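Side-chain contacts in 2-C-methyl-D-erythritol 4-phosphate cytidylyltransferase (PDB 4KT7), which probably catalyses the transfer of a cytidylyl group from CTP to 2-C-methyl-D-erythritol 4-phosphate, a step in isoprenoid precursor biosynthesis: residues A[65-68]-A[69-73]; A[97-100]-A[101-105]; A[155-159]-A[160-164]. One frame throughout, in Å; residues are numbered along the deposited sequence.

Interaction 1: residues A[65-68]-A[69-73]; sequences EDII and KDILE
I68 and L72 lie one turn apart on helix 65-73, the crossover helix of a beta-alpha-beta unit between strands 55-60 and 79-83. Their side chains run alongside each other and point the same way, with I68 CG2 3.9 Å from L72 CD1. This is the packed face. I68 rests on I60 and L40, and L72 on L58 and L44. I67 and I71 also meet, but cross at a slant. The backbone bond from L72 N to I68 O, 2.9 Å long, ties the same turn.

The K69 and D66 side is looser. K69 is exposed and extended beyond CG, and its CE passes 3.7 Å from E65 OE2. The charges themselves stay apart, with K69 NZ 4.2 Å from E65 OE2, beyond a salt bridge. D66 OD1 is also near K69 NZ, at 4.4 Å, again too far for one. E65 itself is held: with chi1 at -178° and the chain extended, its carboxylate reaches Y81 OH and Y83 OH and is hydrogen-bonded to both. With an alanine here, the two tyrosine hydroxyls would probably lose their carboxylate partner and the K69 chain would probably be less confined. The K69 chain starts close to the backbone, its CG 3.3 Å from E65 O.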
ATOM      1  N   GLU A  65       6.228 -28.684 -12.532  1.00 37.41           N
ATOM      2  CA  GLU A  65       7.326 -29.543 -12.073  1.00 36.76           C
ATOM      3  C   GLU A  65       8.519 -29.643 -13.043  1.00 38.13           C
ATOM      4  O   GLU A  65       9.666 -29.513 -12.628  1.00 36.27           O
ATOM      5  CB  GLU A  65       6.822 -30.942 -11.692  1.00 38.92           C
ATOM      6  CG  GLU A  65       7.930 -31.848 -11.153  1.00 41.96           C
ATOM      7  CD  GLU A  65       7.416 -33.152 -10.562  1.00 45.58           C
ATOM      8  OE1 GLU A  65       6.226 -33.485 -10.784  1.00 41.96           O
ATOM      9  OE2 GLU A  65       8.206 -33.849  -9.879  1.00 48.19           O
ATOM     10  N   ASP A  66       8.248 -29.851 -14.326  1.00 38.74           N
ATOM     11  CA  ASP A  66       9.319 -29.970 -15.314  1.00 47.34           C
ATOM     12  C   ASP A  66      10.196 -28.724 -15.410  1.00 44.20           C
ATOM     13  O   ASP A  66      11.420 -28.817 -15.441  1.00 45.33           O
ATOM     14  CB  ASP A  66       8.740 -30.325 -16.682  1.00 54.90           C
ATOM     15  CG  ASP A  66       8.231 -31.749 -16.737  1.00 62.35           C
ATOM     16  OD1 ASP A  66       8.854 -32.616 -16.082  1.00 64.34           O
ATOM     17  OD2 ASP A  66       7.210 -31.997 -17.419  1.00 64.49           O
ATOM     18  N   ILE A  67       9.564 -27.558 -15.456  1.00 42.97           N
ATOM     19  CA  ILE A  67      10.300 -26.300 -15.465  1.00 45.72           C
ATOM     20  C   ILE A  67      10.983 -26.056 -14.116  1.00 44.09           C
ATOM     21  O   ILE A  67      12.063 -25.455 -14.057  1.00 39.03           O
ATOM     22  CB  ILE A  67       9.380 -25.116 -15.824  1.00 44.68           C
ATOM     23  CG1 ILE A  67       8.678 -25.394 -17.155  1.00 46.17           C
ATOM     24  CG2 ILE A  67      10.165 -23.822 -15.896  1.00 41.87           C
ATOM     25  CD1 ILE A  67       9.622 -25.600 -18.324  1.00 49.97           C
ATOM     26  N   ILE A  68      10.363 -26.525 -13.034  1.00 34.83           N
ATOM     27  CA  ILE A  68      11.002 -26.444 -11.720  1.00 33.16           C
ATOM     28  C   ILE A  68      12.298 -27.249 -11.678  1.00 36.46           C
ATOM     29  O   ILE A  68      13.308 -26.773 -11.149  1.00 35.02           O
ATOM     30  CB  ILE A  68      10.071 -26.892 -10.580  1.00 31.35           C
ATOM     31  CG1 ILE A  68       8.977 -25.843 -10.354  1.00 32.74           C
ATOM     32  CG2 ILE A  68      10.848 -27.046  -9.279  1.00 30.05           C
ATOM     33  CD1 ILE A  68       9.503 -24.523  -9.788  1.00 31.17           C
ATOM     34  N   LYS A  69      12.277 -28.454 -12.250  1.00 36.20           N
ATOM     35  CA  LYS A  69      13.471 -29.285 -12.330  1.00 45.49           C
ATOM     36  C   LYS A  69      14.591 -28.594 -13.113  1.00 44.18           C
ATOM     37  O   LYS A  69      15.769 -28.656 -12.735  1.00 42.04           O
ATOM     38  CB  LYS A  69      13.138 -30.621 -13.003  1.00 48.83           C
ATOM     39  CG  LYS A  69      12.201 -31.518 -12.213  1.00 51.54           C
ATOM     40  CD  LYS A  69      11.944 -32.820 -12.978  1.00 59.86           C
ATOM     41  CE  LYS A  69      11.112 -33.804 -12.162  1.00 65.84           C
ATOM     42  NZ  LYS A  69      10.785 -35.057 -12.916  1.00 71.24           N
ATOM     43  N   ASP A  70      14.223 -27.951 -14.217  1.00 41.52           N
ATOM     44  CA  ASP A  70      15.202 -27.292 -15.080  1.00 48.33           C
ATOM     45  C   ASP A  70      15.842 -26.125 -14.338  1.00 42.18           C
ATOM     46  O   ASP A  70      17.043 -25.880 -14.436  1.00 42.40           O
ATOM     47  CB  ASP A  70      14.539 -26.784 -16.361  1.00 51.19           C
ATOM     48  CG  ASP A  70      14.079 -27.907 -17.274  1.00 54.54           C
ATOM     49  OD1 ASP A  70      14.535 -29.058 -17.094  1.00 55.76           O
ATOM     50  OD2 ASP A  70      13.269 -27.626 -18.184  1.00 54.12           O
ATOM     51  N   ILE A  71      15.022 -25.407 -13.590  1.00 40.03           N
ATOM     52  CA  ILE A  71      15.505 -24.286 -12.816  1.00 41.82           C
ATOM     53  C   ILE A  71      16.438 -24.776 -11.710  1.00 39.41           C
ATOM     54  O   ILE A  71      17.489 -24.177 -11.465  1.00 42.41           O
ATOM     55  CB  ILE A  71      14.324 -23.470 -12.263  1.00 41.63           C
ATOM     56  CG1 ILE A  71      13.731 -22.606 -13.387  1.00 41.51           C
ATOM     57  CG2 ILE A  71      14.742 -22.622 -11.069  1.00 40.24           C
ATOM     58  CD1 ILE A  71      12.335 -22.083 -13.086  1.00 38.95           C
ATOM     59  N   LEU A  72      16.088 -25.898 -11.085  1.00 38.71           N
ATOM     60  CA  LEU A  72      16.859 -26.407  -9.948  1.00 40.06           C
ATOM     61  C   LEU A  72      18.212 -27.016 -10.310  1.00 38.22           C
ATOM     62  O   LEU A  72      19.079 -27.147  -9.442  1.00 40.85           O
ATOM     63  CB  LEU A  72      16.035 -27.404  -9.124  1.00 38.27           C
ATOM     64  CG  LEU A  72      14.964 -26.740  -8.267  1.00 40.60           C
ATOM     65  CD1 LEU A  72      14.241 -27.752  -7.388  1.00 46.30           C
ATOM     66  CD2 LEU A  72      15.619 -25.675  -7.412  1.00 36.45           C
ATOM     67  N   GLU A  73      18.404 -27.378 -11.577  1.00 39.87           N
ATOM     68  CA  GLU A  73      19.673 -27.977 -12.000  1.00 54.62           C
ATOM     69  C   GLU A  73      20.829 -27.000 -11.847  1.00 54.81           C
ATOM     70  O   GLU A  73      21.963 -27.398 -11.596  1.00 56.08           O
ATOM     71  CB  GLU A  73      19.607 -28.442 -13.454  1.00 56.15           C
ATOM     72  CG  GLU A  73      18.713 -29.634 -13.686  1.00 61.03           C
ATOM     73  CD  GLU A  73      18.970 -30.279 -15.026  1.00 68.17           C
ATOM     74  OE1 GLU A  73      19.112 -29.541 -16.028  1.00 71.39           O
ATOM     75  OE2 GLU A  73      19.048 -31.524 -15.077  1.00 72.82           O
TER

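Interaction 2: residues A[97-100]-A[101-105]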
ATOM      1  N   LYS A  97       5.808 -29.938   6.567  1.00 18.65           N
ATOM      2  CA  LYS A  97       5.900 -31.394   6.723  1.00 19.24           C
ATOM      3  C   LYS A  97       7.173 -31.971   6.111  1.00 20.58           C
ATOM      4  O   LYS A  97       7.633 -33.053   6.511  1.00 23.89           O
ATOM      5  CB  LYS A  97       4.687 -32.078   6.065  1.00 23.59           C
ATOM      6  CG  LYS A  97       3.433 -32.131   6.935  1.00 26.23           C
ATOM      7  CD  LYS A  97       2.372 -33.042   6.289  1.00 28.82           C
ATOM      8  CE  LYS A  97       1.778 -32.393   5.061  1.00 26.87           C
ATOM      9  NZ  LYS A  97       0.805 -33.276   4.341  1.00 30.57           N
ATOM     10  N   ALA A  98       7.732 -31.269   5.128  1.00 19.90           N
ATOM     11  CA  ALA A  98       8.891 -31.776   4.380  1.00 25.13           C
ATOM     12  C   ALA A  98      10.245 -31.317   4.929  1.00 25.67           C
ATOM     13  O   ALA A  98      11.289 -31.609   4.346  1.00 30.58           O
ATOM     14  CB  ALA A  98       8.779 -31.397   2.907  1.00 21.96           C
ATOM     15  N   LEU A  99      10.231 -30.598   6.045  1.00 24.93           N
ATOM     16  CA  LEU A  99      11.469 -30.076   6.624  1.00 23.30           C
ATOM     17  C   LEU A  99      12.316 -31.209   7.211  1.00 26.64           C
ATOM     18  O   LEU A  99      11.786 -32.212   7.698  1.00 22.29           O
ATOM     19  CB  LEU A  99      11.182 -29.009   7.701  1.00 25.02           C
ATOM     20  CG  LEU A  99      10.463 -27.730   7.236  1.00 24.61           C
ATOM     21  CD1 LEU A  99      10.318 -26.706   8.353  1.00 28.44           C
ATOM     22  CD2 LEU A  99      11.187 -27.108   6.057  1.00 25.11           C
ATOM     23  N   ASP A 100      13.634 -31.041   7.136  1.00 23.63           N
ATOM     24  CA  ASP A 100      14.592 -31.948   7.759  1.00 30.67           C
ATOM     25  C   ASP A 100      14.246 -32.136   9.242  1.00 31.15           C
ATOM     26  O   ASP A 100      13.848 -31.174   9.903  1.00 31.56           O
ATOM     27  CB  ASP A 100      15.969 -31.313   7.638  1.00 34.43           C
ATOM     28  CG  ASP A 100      17.076 -32.281   7.907  1.00 36.99           C
ATOM     29  OD1 ASP A 100      17.312 -32.588   9.098  1.00 35.52           O
ATOM     30  OD2 ASP A 100      17.720 -32.727   6.931  1.00 41.02           O
ATOM     31  N   PRO A 101      14.382 -33.366   9.770  1.00 32.74           N
ATOM     32  CA  PRO A 101      14.062 -33.623  11.183  1.00 34.13           C
ATOM     33  C   PRO A 101      14.870 -32.755  12.152  1.00 31.04           C
ATOM     34  O   PRO A 101      14.436 -32.508  13.282  1.00 26.96           O
ATOM     35  CB  PRO A 101      14.458 -35.091  11.370  1.00 34.98           C
ATOM     36  CG  PRO A 101      14.364 -35.684  10.010  1.00 36.66           C
ATOM     37  CD  PRO A 101      14.785 -34.597   9.067  1.00 36.95           C
ATOM     38  N   GLN A 102      16.037 -32.295  11.707  1.00 27.62           N
ATOM     39  CA  GLN A 102      16.907 -31.467  12.540  1.00 28.49           C
ATOM     40  C   GLN A 102      16.475 -29.991  12.549  1.00 26.50           C
ATOM     41  O   GLN A 102      16.947 -29.204  13.370  1.00 30.41           O
ATOM     42  CB  GLN A 102      18.359 -31.610  12.062  1.00 40.85           C
ATOM     43  CG  GLN A 102      19.389 -30.836  12.871  1.00 49.95           C
ATOM     44  CD  GLN A 102      20.807 -31.078  12.386  1.00 58.65           C
ATOM     45  OE1 GLN A 102      21.074 -32.056  11.680  1.00 64.28           O
ATOM     46  NE2 GLN A 102      21.725 -30.191  12.765  1.00 58.69           N
ATOM     47  N   SER A 103      15.550 -29.617  11.668  1.00 24.51           N
ATOM     48  CA  SER A 103      15.179 -28.203  11.550  1.00 28.36           C
ATOM     49  C   SER A 103      14.629 -27.600  12.857  1.00 25.30           C
ATOM     50  O   SER A 103      13.647 -28.093  13.420  1.00 25.96           O
ATOM     51  CB  SER A 103      14.152 -28.022  10.438  1.00 21.12           C
ATOM     52  OG  SER A 103      13.855 -26.640  10.298  1.00 23.77           O
ATOM     53  N   GLU A 104      15.252 -26.534  13.359  1.00 22.92           N
ATOM     54  CA  GLU A 104      14.716 -25.887  14.558  1.00 21.80           C
ATOM     55  C   GLU A 104      14.159 -24.499  14.295  1.00 21.06           C
ATOM     56  O   GLU A 104      13.460 -23.941  15.145  1.00 24.12           O
ATOM     57  CB  GLU A 104      15.770 -25.798  15.658  1.00 23.90           C
ATOM     58  CG  GLU A 104      16.188 -27.130  16.245  1.00 53.73           C
ATOM     59  CD  GLU A 104      16.501 -27.024  17.723  1.00 57.28           C
ATOM     60  OE1 GLU A 104      15.544 -26.863  18.518  1.00 59.86           O
ATOM     61  OE2 GLU A 104      17.697 -27.086  18.087  1.00 54.77           O
ATOM     62  N   LEU A 105      14.500 -23.927  13.145  1.00 20.88           N
ATOM     63  CA  LEU A 105      14.035 -22.582  12.776  1.00 23.79           C
ATOM     64  C   LEU A 105      13.571 -22.588  11.329  1.00 21.50           C
ATOM     65  O   LEU A 105      14.191 -23.240  10.495  1.00 24.67           O
ATOM     66  CB  LEU A 105      15.169 -21.564  12.944  1.00 22.96           C
ATOM     67  CG  LEU A 105      15.759 -21.401  14.343  1.00 24.46           C
ATOM     68  CD1 LEU A 105      17.073 -20.616  14.303  1.00 26.54           C
ATOM     69  CD2 LEU A 105      14.760 -20.734  15.286  1.00 20.78           C
TER
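D100 accepts two backbone N-H groups, from Q102 and S103, two and three residues on. Its side-chain OD1 takes Q102 N at 2.9 Å, through the lone pair that faces away from OD2. The bond is fairly straight, with an angle of 163° at the hydrogen. Its carbonyl O takes S103 N, also at 2.9 Å. That donor stands well above the carbonyl plane, 55° out of it. D100 CG lies anti to the backbone N (chi1 -165°), which brings the carboxylate over the start of the turn. The two bonds grip the turn from side chain and main chain together.

P101 is the second residue of the turn. It has no N-H to give, and its ring crosses the D100 side chain at about a right angle. D100 CG lies 3.5 Å from P101 CD. Q102 CB comes 3.3 Å from D100 OD1.

On the inner side, S103 OG approaches L99 CD1 at 4.0 Å. The hydroxyl is hydrogen-bonded to S11 OG, and L99 packs on I13 and I57 of the central sheet. The whole is a type I beta turn from D100 to S103, with an Asx turn at D100, in the loop joining helix 88-97 to strand 105-110.

Interaction 3: residues A[155-159]-A[160-164]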
ATOM      1  N   PHE A 155     -12.077   5.684  12.889  1.00 28.12           N
ATOM      2  CA  PHE A 155     -10.996   6.546  13.366  1.00 22.89           C
ATOM      3  C   PHE A 155      -9.766   6.409  12.469  1.00 25.46           C
ATOM      4  O   PHE A 155      -9.682   5.496  11.635  1.00 20.55           O
ATOM      5  CB  PHE A 155     -10.633   6.200  14.824  1.00 26.69           C
ATOM      6  CG  PHE A 155      -9.953   4.862  14.973  1.00 26.24           C
ATOM      7  CD1 PHE A 155     -10.678   3.696  14.890  1.00 19.34           C
ATOM      8  CD2 PHE A 155      -8.586   4.778  15.166  1.00 24.12           C
ATOM      9  CE1 PHE A 155     -10.059   2.466  15.018  1.00 19.18           C
ATOM     10  CE2 PHE A 155      -7.957   3.547  15.301  1.00 20.32           C
ATOM     11  CZ  PHE A 155      -8.693   2.393  15.216  1.00 18.89           C
ATOM     12  N   THR A 156      -8.827   7.336  12.629  1.00 24.99           N
ATOM     13  CA  THR A 156      -7.576   7.293  11.901  1.00 19.46           C
ATOM     14  C   THR A 156      -6.512   6.796  12.856  1.00 30.07           C
ATOM     15  O   THR A 156      -6.223   7.460  13.853  1.00 24.78           O
ATOM     16  CB  THR A 156      -7.155   8.688  11.418  1.00 27.62           C
ATOM     17  OG1 THR A 156      -8.249   9.315  10.736  1.00 24.37           O
ATOM     18  CG2 THR A 156      -5.960   8.593  10.473  1.00 22.90           C
ATOM     19  N   PRO A 157      -5.928   5.624  12.566  1.00 20.18           N
ATOM     20  CA  PRO A 157      -4.910   5.108  13.482  1.00 22.86           C
ATOM     21  C   PRO A 157      -3.710   6.017  13.459  1.00 25.64           C
ATOM     22  O   PRO A 157      -3.483   6.711  12.460  1.00 21.89           O
ATOM     23  CB  PRO A 157      -4.526   3.754  12.869  1.00 20.57           C
ATOM     24  CG  PRO A 157      -5.691   3.372  12.012  1.00 18.34           C
ATOM     25  CD  PRO A 157      -6.251   4.670  11.494  1.00 25.35           C
ATOM     26  N   ASN A 158      -2.969   6.034  14.560  1.00 29.21           N
ATOM     27  CA  ASN A 158      -1.718   6.767  14.634  1.00 26.56           C
ATOM     28  C   ASN A 158      -0.820   6.261  13.514  1.00 22.83           C
ATOM     29  O   ASN A 158      -0.467   5.089  13.493  1.00 20.34           O
ATOM     30  CB  ASN A 158      -1.061   6.498  15.993  1.00 30.31           C
ATOM     31  CG  ASN A 158       0.175   7.329  16.210  1.00 35.64           C
ATOM     32  OD1 ASN A 158       0.793   7.811  15.249  1.00 32.82           O
ATOM     33  ND2 ASN A 158       0.546   7.519  17.480  1.00 41.03           N
ATOM     34  N   ARG A 159      -0.461   7.145  12.589  1.00 19.94           N
ATOM     35  CA  ARG A 159       0.281   6.788  11.368  1.00 21.57           C
ATOM     36  C   ARG A 159       1.652   6.180  11.565  1.00 23.64           C
ATOM     37  O   ARG A 159       2.125   5.425  10.706  1.00 25.11           O
ATOM     38  CB  ARG A 159       0.457   8.017  10.488  1.00 29.42           C
ATOM     39  CG  ARG A 159      -0.383   7.993   9.244  1.00 44.90           C
ATOM     40  CD  ARG A 159       0.011   9.123   8.322  1.00 54.50           C
ATOM     41  NE  ARG A 159       0.010   8.720   6.918  1.00 59.29           N
ATOM     42  CZ  ARG A 159       1.103   8.657   6.162  1.00 65.22           C
ATOM     43  NH1 ARG A 159       2.289   8.972   6.673  1.00 68.35           N
ATOM     44  NH2 ARG A 159       1.009   8.286   4.894  1.00 62.37           N
ATOM     45  N   ASP A 160       2.314   6.542  12.657  1.00 28.20           N
ATOM     46  CA  ASP A 160       3.650   6.019  12.945  1.00 30.08           C
ATOM     47  C   ASP A 160       3.658   4.532  13.276  1.00 26.78           C
ATOM     48  O   ASP A 160       4.719   3.899  13.318  1.00 23.92           O
ATOM     49  CB  ASP A 160       4.255   6.773  14.116  1.00 35.67           C
ATOM     50  CG  ASP A 160       4.628   8.180  13.760  1.00 42.48           C
ATOM     51  OD1 ASP A 160       5.187   8.366  12.654  1.00 45.75           O
ATOM     52  OD2 ASP A 160       4.361   9.085  14.581  1.00 41.26           O
ATOM     53  N   TYR A 161       2.483   3.968  13.519  1.00 26.52           N
ATOM     54  CA  TYR A 161       2.406   2.575  13.948  1.00 20.88           C
ATOM     55  C   TYR A 161       1.641   1.688  12.966  1.00 20.24           C
ATOM     56  O   TYR A 161       1.316   0.540  13.278  1.00 19.39           O
ATOM     57  CB  TYR A 161       1.818   2.500  15.366  1.00 22.15           C
ATOM     58  CG  TYR A 161       2.655   3.255  16.371  1.00 25.57           C
ATOM     59  CD1 TYR A 161       3.924   2.817  16.706  1.00 30.85           C
ATOM     60  CD2 TYR A 161       2.191   4.423  16.964  1.00 27.97           C
ATOM     61  CE1 TYR A 161       4.711   3.519  17.626  1.00 36.80           C
ATOM     62  CE2 TYR A 161       2.977   5.137  17.888  1.00 32.68           C
ATOM     63  CZ  TYR A 161       4.238   4.670  18.206  1.00 37.98           C
ATOM     64  OH  TYR A 161       5.038   5.335  19.109  1.00 40.18           O
ATOM     65  N   VAL A 162       1.363   2.227  11.776  1.00 22.82           N
ATOM     66  CA  VAL A 162       0.654   1.496  10.725  1.00 27.10           C
ATOM     67  C   VAL A 162       1.639   0.914   9.689  1.00 18.73           C
ATOM     68  O   VAL A 162       2.294   1.660   8.972  1.00 16.67           O
ATOM     69  CB  VAL A 162      -0.362   2.414   9.984  1.00 29.90           C
ATOM     70  CG1 VAL A 162      -1.098   1.619   8.923  1.00 19.57           C
ATOM     71  CG2 VAL A 162      -1.363   3.065  10.983  1.00 19.78           C
ATOM     72  N   TYR A 163       1.744  -0.410   9.629  1.00 16.20           N
ATOM     73  CA  TYR A 163       2.691  -1.084   8.734  1.00 18.48           C
ATOM     74  C   TYR A 163       2.044  -2.094   7.800  1.00 16.70           C
ATOM     75  O   TYR A 163       1.115  -2.803   8.177  1.00 21.93           O
ATOM     76  CB  TYR A 163       3.773  -1.816   9.535  1.00 14.82           C
ATOM     77  CG  TYR A 163       4.826  -0.924  10.137  1.00 19.36           C
ATOM     78  CD1 TYR A 163       4.487   0.105  11.015  1.00 25.67           C
ATOM     79  CD2 TYR A 163       6.165  -1.111   9.842  1.00 17.35           C
ATOM     80  CE1 TYR A 163       5.461   0.930  11.570  1.00 25.41           C
ATOM     81  CE2 TYR A 163       7.148  -0.298  10.399  1.00 20.24           C
ATOM     82  CZ  TYR A 163       6.791   0.711  11.264  1.00 26.24           C
ATOM     83  OH  TYR A 163       7.773   1.494  11.818  1.00 23.44           O
ATOM     84  N   ASN A 164       2.559  -2.165   6.576  1.00 18.90           N
ATOM     85  CA  ASN A 164       2.123  -3.160   5.611  1.00 16.92           C
ATOM     86  C   ASN A 164       3.103  -4.312   5.663  1.00 17.13           C
ATOM     87  O   ASN A 164       4.301  -4.084   5.521  1.00 22.71           O
ATOM     88  CB  ASN A 164       2.157  -2.565   4.201  1.00 14.49           C
ATOM     89  CG  ASN A 164       1.242  -1.360   4.053  1.00 20.70           C
ATOM     90  OD1 ASN A 164       1.684  -0.252   3.719  1.00 27.09           O
ATOM     91  ND2 ASN A 164      -0.038  -1.573   4.282  1.00 24.56           N
TER
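N158, R159 and D160 carry most of this contact, a short 3-10 turn opened by an Asx turn at N158 and leading into strand 162-166. N158 works with both its side chain and its backbone. Its OD1 accepts D160 N at 3.3 Å, with the donor 39° out of the amide's carbonyl plane. Its backbone O accepts Y161 N at 3.2 Å. The chi1 of -174° carries the amide toward D160 N and the Y161 ring. The ND2 end meets the rim of that ring, 3.4 Å from Y161 CE2 and near the ring plane. Amide and ring are turned 79° apart, an edge approach and not a stack.

D160 sits beside this amide, its CB 3.8 Å from N158 OD1. D160 OD1 has a long, weak ion pair with K139.

R159 contributes mainly through its backbone. Its O receives V162 N in a weak bond of 3.5 Å. The side chain bends at chi3 and leaves the turn, with NE bonded to T143 OG1; R159 also packs on T191 of the second subunit.

V162 CG2 touches P157 CB at 3.7 Å, and N158 O at 3.3 Å. V162 to N164 pair antiparallel with a strand of the second subunit. Just ahead of that strand, a single asparagine takes two N-H groups, one on its side chain and one on its backbone. R159 O adds only a weak bond, which leaves the turn dependent mostly on N158.

In the fold
The three contacts follow one another along the chain; none nests in or crosses another. Interaction 1 comes first and lies in the helix that connects strands 55-60 and 79-83, so it closes no loop. Interaction 2 closes the turn after helix 88-97 and delivers the chain to strand 105-110 of the same sheet; its centre is 23 Å from that of interaction 1. Interaction 3 closes the turn between strand 153-155 of the small two-stranded sheet and strand 162-166 of the main sheet. It lies across the chain's centre from the other two, where the second subunit joins.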